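Local atomic coordinates of probable cell division protein WhiA (Thermotoga maritima, PDB entry 3HYI), a protein that probably acts in cell division and chromosome segregation and binds DNA, combining a degenerate homing-endonuclease domain with a helix-turn-helix domain. Residues Glu12-Leu17 / Leu53-Ala58; Glu26-Glu31 / Lys67-Pro72; Glu31-Ile36 / Ile102-Asp107; Val112-Gly117 / Ala145-Ser150; Leu134-Phe139 / Leu179-Ala184. All blocks are in the same frame, centred on the assembly; numbering follows the deposited sequence.

Contact 1. Residues Glu12-Leu17 / Leu53-Ala58; sequences EIKEEL and LHSFAA
The N-cap of helix 56-68 meets helix 9-16 here, with Ser55 and Ala57 on one side and Lys14 and Glu15 on the other. Ala57 brings its methyl group against the backbone of helix 9-16, its CB lying 3.5 Å from Lys14 O, and the same methyl lies 3.6 Å from Lys14 CB. So small a side chain lets the backbones come close, the CA atoms of Glu15 and Ala57 being 5.2 Å apart. Lys14 runs outward as an extended chain and passes Ser55 by its aliphatic part, CD standing 3.7 Å from Ser55 OG. Its ammonium group travels on to the end of helix 108-122, where NZ bonds to Leu120 O and Gly123 O and the charge meets the ring of Phe119. Ser55 OG, anti to its own backbone N (chi1 176°), folds back over the start of the helix and accepts a nearly straight bond of 3.2 Å from Ala58 N (170°). Glu11, also on helix 9-16, adds a tertiary link, one carboxylate oxygen bonding to Ser55 OG and the other to Ala57 N. With an alanine in place of Ser55, Ala58 N would probably lose its cap and Glu11 OE1 one of its partners. The bond from Ala58 N to Ser55 OG is that of a classic serine N-cap, with Glu11 of helix 9-16 as an added partner.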
# COMPACT_ATOMS: atom_id res chain seq x y z
N GLU A 12 4.64 13.00 10.07
CA GLU A 12 6.02 12.57 10.31
C GLU A 12 6.93 12.82 9.10
O GLU A 12 8.08 13.23 9.26
CB GLU A 12 6.08 11.10 10.71
CG GLU A 12 5.66 10.83 12.14
CD GLU A 12 5.78 9.37 12.51
OE1 GLU A 12 6.52 9.07 13.47
OE2 GLU A 12 5.15 8.52 11.84
N ILE A 13 6.40 12.57 7.91
CA ILE A 13 7.09 12.92 6.66
C ILE A 13 7.29 14.43 6.56
O ILE A 13 8.38 14.90 6.24
CB ILE A 13 6.31 12.42 5.42
CG1 ILE A 13 6.35 10.90 5.34
CG2 ILE A 13 6.88 13.02 4.14
CD1 ILE A 13 5.14 10.32 4.68
N LYS A 14 6.23 15.19 6.85
CA LYS A 14 6.29 16.65 6.75
C LYS A 14 7.25 17.30 7.76
O LYS A 14 7.83 18.34 7.47
CB LYS A 14 4.88 17.24 6.88
CG LYS A 14 4.02 16.94 5.67
CD LYS A 14 2.64 17.56 5.75
CE LYS A 14 1.82 17.19 4.53
NZ LYS A 14 0.58 17.98 4.41
N GLU A 15 7.42 16.67 8.92
CA GLU A 15 8.40 17.13 9.91
C GLU A 15 9.85 17.08 9.40
O GLU A 15 10.66 17.92 9.76
CB GLU A 15 8.29 16.32 11.20
CG GLU A 15 7.08 16.68 12.05
CD GLU A 15 6.89 15.75 13.23
OE1 GLU A 15 7.36 14.59 13.17
OE2 GLU A 15 6.27 16.18 14.22
N GLU A 16 10.16 16.08 8.57
CA GLU A 16 11.49 15.97 7.95
C GLU A 16 11.80 17.14 7.01
O GLU A 16 12.96 17.44 6.75
CB GLU A 16 11.63 14.66 7.17
CG GLU A 16 11.83 13.42 8.04
CD GLU A 16 12.41 12.24 7.27
OE1 GLU A 16 13.33 12.44 6.46
OE2 GLU A 16 11.95 11.10 7.49
N LEU A 17 10.75 17.78 6.49
CA LEU A 17 10.91 18.83 5.48
C LEU A 17 11.01 20.25 6.05
O LEU A 17 11.33 21.18 5.31
CB LEU A 17 9.75 18.76 4.49
CG LEU A 17 9.57 17.41 3.78
CD1 LEU A 17 8.34 17.44 2.87
CD2 LEU A 17 10.82 17.05 2.99
N LEU A 53 -3.78 26.21 6.83
CA LEU A 53 -2.92 25.03 6.94
C LEU A 53 -3.37 24.09 8.06
O LEU A 53 -3.59 24.52 9.19
CB LEU A 53 -1.47 25.46 7.19
CG LEU A 53 -0.81 26.34 6.13
CD1 LEU A 53 0.57 26.78 6.59
CD2 LEU A 53 -0.72 25.62 4.78
N HIS A 54 -3.49 22.80 7.74
CA HIS A 54 -3.85 21.78 8.72
C HIS A 54 -2.63 21.09 9.33
O HIS A 54 -2.76 20.26 10.22
CB HIS A 54 -4.78 20.75 8.08
CG HIS A 54 -6.09 21.32 7.63
ND1 HIS A 54 -6.23 22.01 6.45
CD2 HIS A 54 -7.31 21.33 8.22
CE1 HIS A 54 -7.48 22.40 6.32
NE2 HIS A 54 -8.16 22.00 7.38
N SER A 55 -1.44 21.46 8.85
CA SER A 55 -0.19 20.87 9.32
C SER A 55 0.65 21.90 10.07
O SER A 55 0.83 23.02 9.60
CB SER A 55 0.60 20.31 8.14
OG SER A 55 1.86 19.82 8.54
N PHE A 56 1.17 21.51 11.24
CA PHE A 56 2.11 22.34 11.99
C PHE A 56 3.49 22.34 11.33
O PHE A 56 4.18 23.36 11.37
CB PHE A 56 2.22 21.88 13.44
CG PHE A 56 1.03 22.23 14.27
CD1 PHE A 56 0.11 21.25 14.65
CD2 PHE A 56 0.81 23.54 14.68
CE1 PHE A 56 -1.00 21.58 15.41
CE2 PHE A 56 -0.30 23.87 15.44
CZ PHE A 56 -1.20 22.89 15.81
N ALA A 57 3.88 21.21 10.76
CA ALA A 57 5.13 21.14 9.99
C ALA A 57 5.08 22.12 8.82
O ALA A 57 6.04 22.86 8.58
CB ALA A 57 5.36 19.72 9.48
N ALA A 58 3.96 22.13 8.10
CA ALA A 58 3.74 23.07 6.99
C ALA A 58 3.77 24.52 7.47
O ALA A 58 4.36 25.38 6.81
CB ALA A 58 2.43 22.77 6.29

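Contact 2. Residues Glu26-Glu31 / Lys67-Pro72; sequences EEVISE and KYLSKP
Val28 on helix 25-39 meets Tyr68 and Leu69, at the C-terminal end of helix 56-68, with its two methyl groups divided between them. CG2 stands squarely over the middle of the Tyr68 ring, 3.6 Å from its centroid and 12° off the normal, a CH-pi contact with one face. CG1, anti to the backbone N (chi1 169°), is turned instead to Leu69, where it lies 3.7 Å from Leu69 CG as the two side chains reach toward each other tip to tip. One residue further on, Ile29 crosses Leu69 at about a right angle, with Ile29 CG1 4.0 Å from Leu69 CD2. In place of Tyr68 an alanine would probably leave Val28 CG2 without the ring face it rests on and open a gap beside it. Around this first shell, Phe22 touches Val28 and sets its ring at about 45° to that of Tyr68. Leu65 presses on Val28 from within helix 56-68, while Leu32 and Arg25 lie against Leu69. Leu69 sits just before the turn that ends its helix. Ser70 has a positive phi (59°), and its N bonds back to Lys67 O at 3.1 Å, one of two bonds returning to the last turn. The Tyr68 ring and the Leu69 side chain are thus presented to helix 25-39 by a helix C-terminus of the classic Schellman type.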
# COMPACT_ATOMS: atom_id res chain seq x y z
N GLU A 26 15.15 32.01 -5.52
CA GLU A 26 14.23 31.57 -6.56
C GLU A 26 13.50 30.29 -6.14
O GLU A 26 12.29 30.16 -6.35
CB GLU A 26 15.00 31.32 -7.86
CG GLU A 26 15.49 32.59 -8.56
CD GLU A 26 16.64 33.29 -7.83
OE1 GLU A 26 17.50 32.60 -7.23
OE2 GLU A 26 16.67 34.54 -7.86
N GLU A 27 14.25 29.36 -5.56
CA GLU A 27 13.69 28.11 -5.04
C GLU A 27 12.81 28.35 -3.81
O GLU A 27 11.82 27.66 -3.62
CB GLU A 27 14.81 27.13 -4.71
CG GLU A 27 15.48 26.54 -5.93
CD GLU A 27 16.84 25.96 -5.62
OE1 GLU A 27 16.90 24.81 -5.12
OE2 GLU A 27 17.86 26.64 -5.87
N VAL A 28 13.19 29.33 -3.00
CA VAL A 28 12.39 29.73 -1.83
C VAL A 28 11.05 30.32 -2.26
O VAL A 28 10.00 29.97 -1.70
CB VAL A 28 13.16 30.75 -0.95
CG1 VAL A 28 12.25 31.36 0.11
CG2 VAL A 28 14.37 30.08 -0.31
N ILE A 29 11.08 31.20 -3.26
CA ILE A 29 9.85 31.80 -3.80
C ILE A 29 9.02 30.75 -4.55
O ILE A 29 7.79 30.79 -4.50
CB ILE A 29 10.16 33.00 -4.72
CG1 ILE A 29 10.65 34.19 -3.89
CG2 ILE A 29 8.93 33.41 -5.52
CD1 ILE A 29 11.29 35.29 -4.71
N SER A 30 9.69 29.82 -5.22
CA SER A 30 9.02 28.73 -5.91
C SER A 30 8.27 27.84 -4.92
O SER A 30 7.12 27.46 -5.16
CB SER A 30 10.02 27.89 -6.72
OG SER A 30 9.35 26.90 -7.49
N GLU A 31 8.91 27.51 -3.80
CA GLU A 31 8.24 26.73 -2.75
C GLU A 31 7.09 27.50 -2.11
O GLU A 31 6.05 26.92 -1.80
CB GLU A 31 9.23 26.28 -1.67
CG GLU A 31 8.57 25.45 -0.57
CD GLU A 31 9.54 24.92 0.44
OE1 GLU A 31 9.08 24.39 1.47
OE2 GLU A 31 10.77 25.03 0.22
N LYS A 67 10.95 34.06 6.72
CA LYS A 67 12.14 34.52 7.43
C LYS A 67 13.33 34.62 6.49
O LYS A 67 14.10 35.59 6.55
CB LYS A 67 12.45 33.56 8.58
CG LYS A 67 13.75 33.81 9.33
CD LYS A 67 13.97 32.72 10.36
CE LYS A 67 15.41 32.65 10.84
NZ LYS A 67 15.70 33.70 11.86
N TYR A 68 13.49 33.63 5.62
CA TYR A 68 14.54 33.65 4.60
C TYR A 68 14.42 34.91 3.73
O TYR A 68 15.43 35.54 3.41
CB TYR A 68 14.48 32.40 3.72
CG TYR A 68 15.53 32.37 2.62
CD1 TYR A 68 15.38 33.12 1.46
CD2 TYR A 68 16.68 31.59 2.74
CE1 TYR A 68 16.33 33.11 0.46
CE2 TYR A 68 17.64 31.56 1.74
CZ TYR A 68 17.46 32.33 0.60
OH TYR A 68 18.40 32.32 -0.40
N LEU A 69 13.19 35.26 3.37
CA LEU A 69 12.90 36.41 2.51
C LEU A 69 12.82 37.75 3.26
O LEU A 69 12.69 38.80 2.64
CB LEU A 69 11.60 36.17 1.74
CG LEU A 69 11.60 34.99 0.76
CD1 LEU A 69 10.18 34.57 0.38
CD2 LEU A 69 12.43 35.31 -0.48
N SER A 70 12.89 37.71 4.59
CA SER A 70 12.75 38.89 5.45
C SER A 70 11.39 39.58 5.26
O SER A 70 11.31 40.80 5.13
CB SER A 70 13.90 39.89 5.23
OG SER A 70 15.16 39.26 5.42
N LYS A 71 10.33 38.78 5.24
CA LYS A 71 8.97 39.28 5.08
C LYS A 71 8.16 38.99 6.36
O LYS A 71 8.20 37.87 6.87
CB LYS A 71 8.30 38.62 3.88
CG LYS A 71 8.93 38.99 2.53
CD LYS A 71 8.43 40.33 2.02
CE LYS A 71 8.95 40.63 0.62
NZ LYS A 71 10.40 40.99 0.61
N PRO A 72 7.43 39.99 6.87
CA PRO A 72 6.67 39.83 8.11
C PRO A 72 5.39 39.02 7.94
O PRO A 72 4.68 39.19 6.94
CB PRO A 72 6.33 41.27 8.50
CG PRO A 72 6.24 41.99 7.21
CD PRO A 72 7.28 41.35 6.32

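Contact 3. Residues Glu31-Ile36 / Ile102-Asp107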
# COMPACT_ATOMS: atom_id res chain seq x y z
N GLU A 31 8.91 27.51 -3.80
CA GLU A 31 8.24 26.73 -2.75
C GLU A 31 7.09 27.50 -2.11
O GLU A 31 6.05 26.92 -1.80
CB GLU A 31 9.23 26.28 -1.67
CG GLU A 31 8.57 25.45 -0.57
CD GLU A 31 9.54 24.92 0.44
OE1 GLU A 31 9.08 24.39 1.47
OE2 GLU A 31 10.77 25.03 0.22
N LEU A 32 7.28 28.80 -1.90
CA LEU A 32 6.22 29.67 -1.38
C LEU A 32 5.02 29.69 -2.33
O LEU A 32 3.87 29.62 -1.89
CB LEU A 32 6.73 31.09 -1.16
CG LEU A 32 5.75 32.09 -0.53
CD1 LEU A 32 5.36 31.66 0.88
CD2 LEU A 32 6.34 33.49 -0.53
N LEU A 33 5.29 29.77 -3.63
CA LEU A 33 4.24 29.72 -4.65
C LEU A 33 3.44 28.43 -4.54
O LEU A 33 2.22 28.44 -4.74
CB LEU A 33 4.84 29.86 -6.06
CG LEU A 33 3.83 30.03 -7.20
CD1 LEU A 33 3.16 31.40 -7.12
CD2 LEU A 33 4.51 29.84 -8.55
N GLY A 34 4.12 27.33 -4.22
CA GLY A 34 3.46 26.06 -3.94
C GLY A 34 2.46 26.16 -2.80
O GLY A 34 1.34 25.68 -2.91
N PHE A 35 2.89 26.80 -1.71
CA PHE A 35 2.01 27.11 -0.58
C PHE A 35 0.85 28.01 -1.03
O PHE A 35 -0.31 27.75 -0.69
CB PHE A 35 2.78 27.83 0.54
CG PHE A 35 3.46 26.91 1.51
CD1 PHE A 35 2.83 26.54 2.69
CD2 PHE A 35 4.75 26.45 1.28
CE1 PHE A 35 3.46 25.70 3.61
CE2 PHE A 35 5.39 25.62 2.19
CZ PHE A 35 4.74 25.24 3.36
N ILE A 36 1.18 29.06 -1.78
CA ILE A 36 0.18 30.02 -2.27
C ILE A 36 -0.85 29.36 -3.19
O ILE A 36 -2.05 29.54 -3.01
CB ILE A 36 0.84 31.20 -3.02
CG1 ILE A 36 1.65 32.07 -2.06
CG2 ILE A 36 -0.22 32.05 -3.72
CD1 ILE A 36 2.41 33.19 -2.75
N ILE A 102 8.01 34.13 -10.27
CA ILE A 102 8.68 32.85 -10.58
C ILE A 102 7.84 31.94 -11.48
O ILE A 102 6.62 31.84 -11.33
CB ILE A 102 9.09 32.08 -9.28
CG1 ILE A 102 10.59 32.19 -9.03
CG2 ILE A 102 8.74 30.60 -9.37
CD1 ILE A 102 11.06 33.58 -8.64
N GLU A 103 8.51 31.29 -12.43
CA GLU A 103 7.93 30.22 -13.25
C GLU A 103 8.42 28.88 -12.70
O GLU A 103 9.53 28.45 -13.02
CB GLU A 103 8.30 30.40 -14.72
CG GLU A 103 7.31 31.26 -15.50
CD GLU A 103 7.86 31.78 -16.82
OE1 GLU A 103 8.95 32.39 -16.80
OE2 GLU A 103 7.20 31.60 -17.86
N PRO A 104 7.59 28.21 -11.88
CA PRO A 104 8.06 27.09 -11.05
C PRO A 104 8.37 25.81 -11.81
O PRO A 104 9.09 24.96 -11.29
CB PRO A 104 6.89 26.87 -10.09
CG PRO A 104 5.70 27.29 -10.86
CD PRO A 104 6.15 28.44 -11.72
N PHE A 105 7.84 25.66 -13.02
CA PHE A 105 8.00 24.43 -13.79
C PHE A 105 9.24 24.43 -14.66
O PHE A 105 9.70 23.38 -15.09
CB PHE A 105 6.78 24.19 -14.68
CG PHE A 105 5.49 24.19 -13.93
CD1 PHE A 105 5.12 23.08 -13.18
CD2 PHE A 105 4.65 25.29 -13.96
CE1 PHE A 105 3.93 23.07 -12.48
CE2 PHE A 105 3.46 25.29 -13.25
CZ PHE A 105 3.10 24.18 -12.51
N PHE A 106 9.82 25.61 -14.88
CA PHE A 106 10.84 25.82 -15.92
C PHE A 106 12.15 25.07 -15.72
O PHE A 106 13.03 25.11 -16.57
CB PHE A 106 11.17 27.30 -16.01
CG PHE A 106 11.26 27.79 -17.40
CD1 PHE A 106 10.11 28.11 -18.09
CD2 PHE A 106 12.48 27.89 -18.05
CE1 PHE A 106 10.16 28.54 -19.39
CE2 PHE A 106 12.55 28.32 -19.35
CZ PHE A 106 11.38 28.65 -20.03
N ASP A 107 12.26 24.39 -14.59
CA ASP A 107 13.54 24.07 -14.04
C ASP A 107 13.29 22.98 -13.01
O ASP A 107 12.30 23.07 -12.28
CB ASP A 107 14.05 25.34 -13.36
CG ASP A 107 15.49 25.25 -12.96
OD1 ASP A 107 16.33 25.34 -13.86
OD2 ASP A 107 15.77 25.12 -11.75
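Ile102 and Pro104 both face Leu33, where the loop linking strand 88-94 to helix 108-122 packs on helix 25-39 of the LAGLIDADG-like region. Within residues 31-36 Leu33 alone meets the loop, while Ile29 and Ser30 of the preceding turn touch Ile102 and Pro104. At Ile102 the contact is loose. Its CB is directed at the helix, yet only CG2 approaches, 4.4 Å from Leu33 CD2, because the CG1 branch swings off toward Ile29. The carbonyl oxygen is a little nearer, with Ile102 O 4.0 Å from Leu33 CD2. Glu103 turns its side chain away and starts a type I beta turn that ends at Phe106, closed by a weak bond from Phe106 N to Glu103 O. Pro104 takes the second position of that turn, where the ring-restricted phi of a proline fits well, and brings the closest touch: its CG lies 3.6 Å from Leu33 CD2, with Pro104 CD at 3.8 Å from the same methyl. Leu33 has CG anti to the backbone N (chi1 -171°), which carries CD2 out to the ring, and the two side chains cross at about a right angle. Phe105 makes no contact with residues 31-36 and sets its ring edge-to-face with Phe114. Asp107 closes the loop as N-cap of helix 108-122, OD2 accepting from Leu110 N. Since a single leucine methyl does nearly all the touching, the contact rests on dispersion and burial of apolar surface.

Contact 4. Residues Val112-Gly117 / Ala145-Ser150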
# COMPACT_ATOMS: atom_id res chain seq x y z
N VAL A 112 11.06 21.13 -7.98
CA VAL A 112 11.15 20.33 -6.76
C VAL A 112 10.71 21.13 -5.54
O VAL A 112 10.03 20.61 -4.66
CB VAL A 112 12.56 19.77 -6.55
CG1 VAL A 112 12.73 19.22 -5.15
CG2 VAL A 112 12.84 18.69 -7.57
N SER A 113 11.12 22.40 -5.49
CA SER A 113 10.73 23.30 -4.41
C SER A 113 9.23 23.60 -4.44
O SER A 113 8.59 23.66 -3.40
CB SER A 113 11.53 24.59 -4.49
OG SER A 113 12.91 24.35 -4.25
N PHE A 114 8.69 23.80 -5.64
CA PHE A 114 7.26 23.99 -5.84
C PHE A 114 6.48 22.77 -5.37
O PHE A 114 5.46 22.90 -4.69
CB PHE A 114 6.97 24.27 -7.33
CG PHE A 114 5.52 24.53 -7.64
CD1 PHE A 114 4.90 25.69 -7.20
CD2 PHE A 114 4.79 23.64 -8.41
CE1 PHE A 114 3.57 25.95 -7.51
CE2 PHE A 114 3.46 23.88 -8.72
CZ PHE A 114 2.85 25.05 -8.27
N LEU A 115 6.96 21.58 -5.72
CA LEU A 115 6.36 20.32 -5.27
C LEU A 115 6.35 20.19 -3.75
O LEU A 115 5.36 19.75 -3.16
CB LEU A 115 7.09 19.11 -5.86
CG LEU A 115 6.75 18.69 -7.29
CD1 LEU A 115 7.61 17.51 -7.67
CD2 LEU A 115 5.27 18.35 -7.42
N ARG A 116 7.47 20.56 -3.12
CA ARG A 116 7.58 20.52 -1.66
C ARG A 116 6.53 21.43 -1.01
O ARG A 116 5.89 21.04 -0.05
CB ARG A 116 8.99 20.92 -1.22
CG ARG A 116 9.22 20.82 0.29
CD ARG A 116 10.69 20.77 0.65
NE ARG A 116 11.43 21.90 0.09
CZ ARG A 116 12.31 21.85 -0.90
NH1 ARG A 116 12.64 20.71 -1.49
NH2 ARG A 116 12.89 22.98 -1.31
N GLY A 117 6.37 22.63 -1.55
CA GLY A 117 5.35 23.56 -1.09
C GLY A 117 3.94 23.03 -1.27
O GLY A 117 3.12 23.11 -0.35
N ALA A 145 -2.47 20.05 -14.07
CA ALA A 145 -2.06 19.41 -15.32
C ALA A 145 -0.58 19.63 -15.60
O ALA A 145 0.14 18.70 -15.95
CB ALA A 145 -2.91 19.92 -16.48
N LEU A 146 -0.13 20.88 -15.44
CA LEU A 146 1.28 21.23 -15.62
C LEU A 146 2.18 20.51 -14.61
O LEU A 146 3.26 20.04 -14.96
CB LEU A 146 1.47 22.75 -15.50
CG LEU A 146 0.75 23.59 -16.56
N THR A 147 1.73 20.43 -13.36
CA THR A 147 2.45 19.69 -12.32
C THR A 147 2.57 18.21 -12.67
O THR A 147 3.63 17.61 -12.50
CB THR A 147 1.75 19.82 -10.95
OG1 THR A 147 1.75 21.19 -10.54
CG2 THR A 147 2.46 18.98 -9.89
N ARG A 148 1.48 17.63 -13.16
CA ARG A 148 1.45 16.22 -13.57
C ARG A 148 2.38 15.94 -14.76
O ARG A 148 2.99 14.88 -14.84
CB ARG A 148 0.02 15.80 -13.93
CG ARG A 148 -0.13 14.32 -14.27
N LYS A 149 2.47 16.90 -15.68
CA LYS A 149 3.35 16.77 -16.85
C LYS A 149 4.82 16.86 -16.46
O LYS A 149 5.65 16.10 -16.97
CB LYS A 149 3.02 17.86 -17.88
CG LYS A 149 3.75 17.68 -19.21
N SER A 150 5.15 17.77 -15.54
CA SER A 150 6.53 17.96 -15.08
C SER A 150 7.00 16.79 -14.23
O SER A 150 8.18 16.43 -14.27
CB SER A 150 6.68 19.28 -14.32
OG SER A 150 6.68 20.38 -15.21
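This is a small, buried helix-to-helix contact in which Thr147 of helix 141-155 fits against the neighbouring residues Phe114 and Leu115 of helix 108-122. The threonine presents a different branch to each. Its hydroxyl oxygen lies in the plane of the phenylalanine ring, at the edge, with Thr147 OG1 3.7 Å from Phe114 CE2. An aromatic edge is slightly positive, so an oxygen there is likely to be well tolerated, although its hydrogen bond goes elsewhere, to Thr143 O one turn back in its own helix. The methyl group serves the leucine: Thr147 CG2 is 3.8 Å from Leu115 CD2, and the two side chains slide past each other in opposite directions. Both helices belong to the degenerate LAGLIDADG homing endonuclease domain, and by its sequence and place helix 108-122 is probably the counterpart of a LAGLIDADG helix. Phe114 has CG anti to the backbone N (chi1 -178°), which sends the ring out between the helices. Phe105, from the loop before helix 108-122, also packs on Thr147. Leu115 has Leu151, one turn along helix 141-155, as a further neighbour.

Contact 5. Residues Leu134-Phe139 / Leu179-Ala184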
# COMPACT_ATOMS: atom_id res chain seq x y z
N LEU A 134 -0.14 8.85 -2.33
CA LEU A 134 0.35 10.18 -2.06
C LEU A 134 -0.47 11.13 -2.91
O LEU A 134 -0.61 10.91 -4.12
CB LEU A 134 1.84 10.30 -2.39
CG LEU A 134 2.48 11.65 -2.06
CD1 LEU A 134 3.95 11.49 -1.68
CD2 LEU A 134 2.33 12.63 -3.23
N GLU A 135 -1.03 12.17 -2.30
CA GLU A 135 -1.93 13.08 -3.00
C GLU A 135 -1.52 14.54 -2.85
O GLU A 135 -0.86 14.91 -1.89
CB GLU A 135 -3.37 12.89 -2.53
CG GLU A 135 -3.59 13.16 -1.05
CD GLU A 135 -5.05 13.09 -0.66
OE1 GLU A 135 -5.75 12.15 -1.09
OE2 GLU A 135 -5.51 13.99 0.09
N ILE A 136 -1.93 15.34 -3.83
CA ILE A 136 -1.81 16.80 -3.76
C ILE A 136 -3.15 17.41 -4.17
O ILE A 136 -3.63 17.19 -5.29
CB ILE A 136 -0.69 17.32 -4.68
CG1 ILE A 136 0.68 17.01 -4.08
CG2 ILE A 136 -0.82 18.82 -4.89
CD1 ILE A 136 1.83 17.33 -5.01
N ASN A 137 -3.75 18.17 -3.26
CA ASN A 137 -5.01 18.85 -3.53
C ASN A 137 -4.75 20.25 -4.09
O ASN A 137 -3.88 20.96 -3.60
CB ASN A 137 -5.85 18.95 -2.25
CG ASN A 137 -6.47 17.63 -1.86
OD1 ASN A 137 -7.70 17.49 -1.85
ND2 ASN A 137 -5.63 16.64 -1.55
N LEU A 138 -5.51 20.62 -5.12
CA LEU A 138 -5.34 21.92 -5.78
C LEU A 138 -6.63 22.37 -6.45
O LEU A 138 -7.34 21.56 -7.06
CB LEU A 138 -4.22 21.83 -6.83
CG LEU A 138 -3.49 23.14 -7.13
N PHE A 139 -6.95 23.66 -6.34
CA PHE A 139 -8.13 24.22 -6.98
C PHE A 139 -7.91 24.36 -8.49
O PHE A 139 -8.55 23.67 -9.28
CB PHE A 139 -8.50 25.57 -6.37
N LEU A 179 8.44 6.98 -3.54
CA LEU A 179 9.78 7.11 -2.97
C LEU A 179 10.64 8.12 -3.73
O LEU A 179 11.38 8.89 -3.11
CB LEU A 179 10.48 5.74 -2.92
CG LEU A 179 9.94 4.78 -1.86
CD1 LEU A 179 10.48 3.37 -2.07
CD2 LEU A 179 10.26 5.29 -0.46
N VAL A 180 10.54 8.11 -5.05
CA VAL A 180 11.24 9.08 -5.90
C VAL A 180 10.78 10.49 -5.58
O VAL A 180 11.59 11.40 -5.42
CB VAL A 180 10.99 8.81 -7.41
CG1 VAL A 180 11.65 9.89 -8.25
CG2 VAL A 180 11.50 7.43 -7.80
N PHE A 181 9.46 10.66 -5.48
CA PHE A 181 8.84 11.93 -5.14
C PHE A 181 9.34 12.43 -3.79
O PHE A 181 9.78 13.57 -3.66
CB PHE A 181 7.32 11.77 -5.11
CG PHE A 181 6.58 13.05 -4.83
CD1 PHE A 181 6.14 13.86 -5.88
CD2 PHE A 181 6.32 13.45 -3.53
CE1 PHE A 181 5.46 15.04 -5.63
CE2 PHE A 181 5.63 14.63 -3.27
CZ PHE A 181 5.20 15.42 -4.32
N LEU A 182 9.27 11.56 -2.78
CA LEU A 182 9.65 11.92 -1.42
C LEU A 182 11.13 12.27 -1.31
O LEU A 182 11.48 13.25 -0.65
CB LEU A 182 9.29 10.80 -0.44
CG LEU A 182 7.79 10.58 -0.19
CD1 LEU A 182 7.58 9.36 0.68
CD2 LEU A 182 7.15 11.81 0.44
N GLU A 183 11.98 11.48 -1.95
CA GLU A 183 13.42 11.75 -1.93
C GLU A 183 13.76 13.04 -2.69
O GLU A 183 14.63 13.79 -2.25
CB GLU A 183 14.21 10.58 -2.51
CG GLU A 183 15.71 10.75 -2.37
CD GLU A 183 16.50 9.48 -2.59
OE1 GLU A 183 15.89 8.43 -2.91
OE2 GLU A 183 17.74 9.53 -2.46
N ALA A 184 13.09 13.27 -3.81
CA ALA A 184 13.28 14.50 -4.58
C ALA A 184 13.04 15.75 -3.73
O ALA A 184 13.83 16.70 -3.80
CB ALA A 184 12.36 14.50 -5.80
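Leu134 and Ile136 on strand 134-138 interlock with Phe181 and Leu182 of helix 175-184, as a helix lies on the face of one four-stranded antiparallel sheet of the LAGLIDADG-like domain. The short segments of strand and helix approach to 10.9 Å between axes, a separation filled by the side chains of the two segments, and run at 62° to each other. Leu134 is the main projection on the strand side, and its forked end fills the notch between Phe181 and Leu182. One prong, Leu134 CD1, enters the notch itself, 3.6 Å from Phe181 CD2 and 3.9 Å from Leu182 CD2. The other prong, CD2, sits over a face of the phenylalanine ring, displaced toward its rim, in a CH-pi contact 4.1 Å from the centroid. In return Phe181 is the bump that drops between Leu134 and Ile136: its CD2-CE2 side lies along the leucine, while the far end of the ring comes to Ile136, with Phe181 CZ 3.9 Å from Ile136 CD1. CG of Phe181 is anti to the backbone N (chi1 -177°), which points the ring at the sheet. Ile172, on the adjacent strand, also touches the Phe181 side chain, and Leu115 of helix 108-122 its ring. Strand alternation puts Glu135 and Asn137 on the opposite face of the sheet, directed away from this apolar layer. There Asn137 ND2 donates a bond of 3.1 Å to Glu135 OE2, approaching from above the carboxylate plane, while Glu135 OE1 is paired with Lys169 NZ.

From the N terminus, contact 1 closes the first loop, joining helix 9-16 to the start of helix 56-68. Contact 2 opens inside that loop on helix 25-39 and closes beyond it, at the far end of helix 56-68, so the two cross. Contact 3 leaves from the same helix 25-39, crosses both, and brings in the loop before helix 108-122. Contacts 4 and 5 come later in the chain, in series with the first three, and cross each other, tying helix 108-122, strand 134-138 and the helices 141-155 and 175-184 together. The two groups are stitched by the salt bridge from Glu31, shared by contacts 2 and 3, to Arg116 of contact 4, and by Ile13 packing on Leu182.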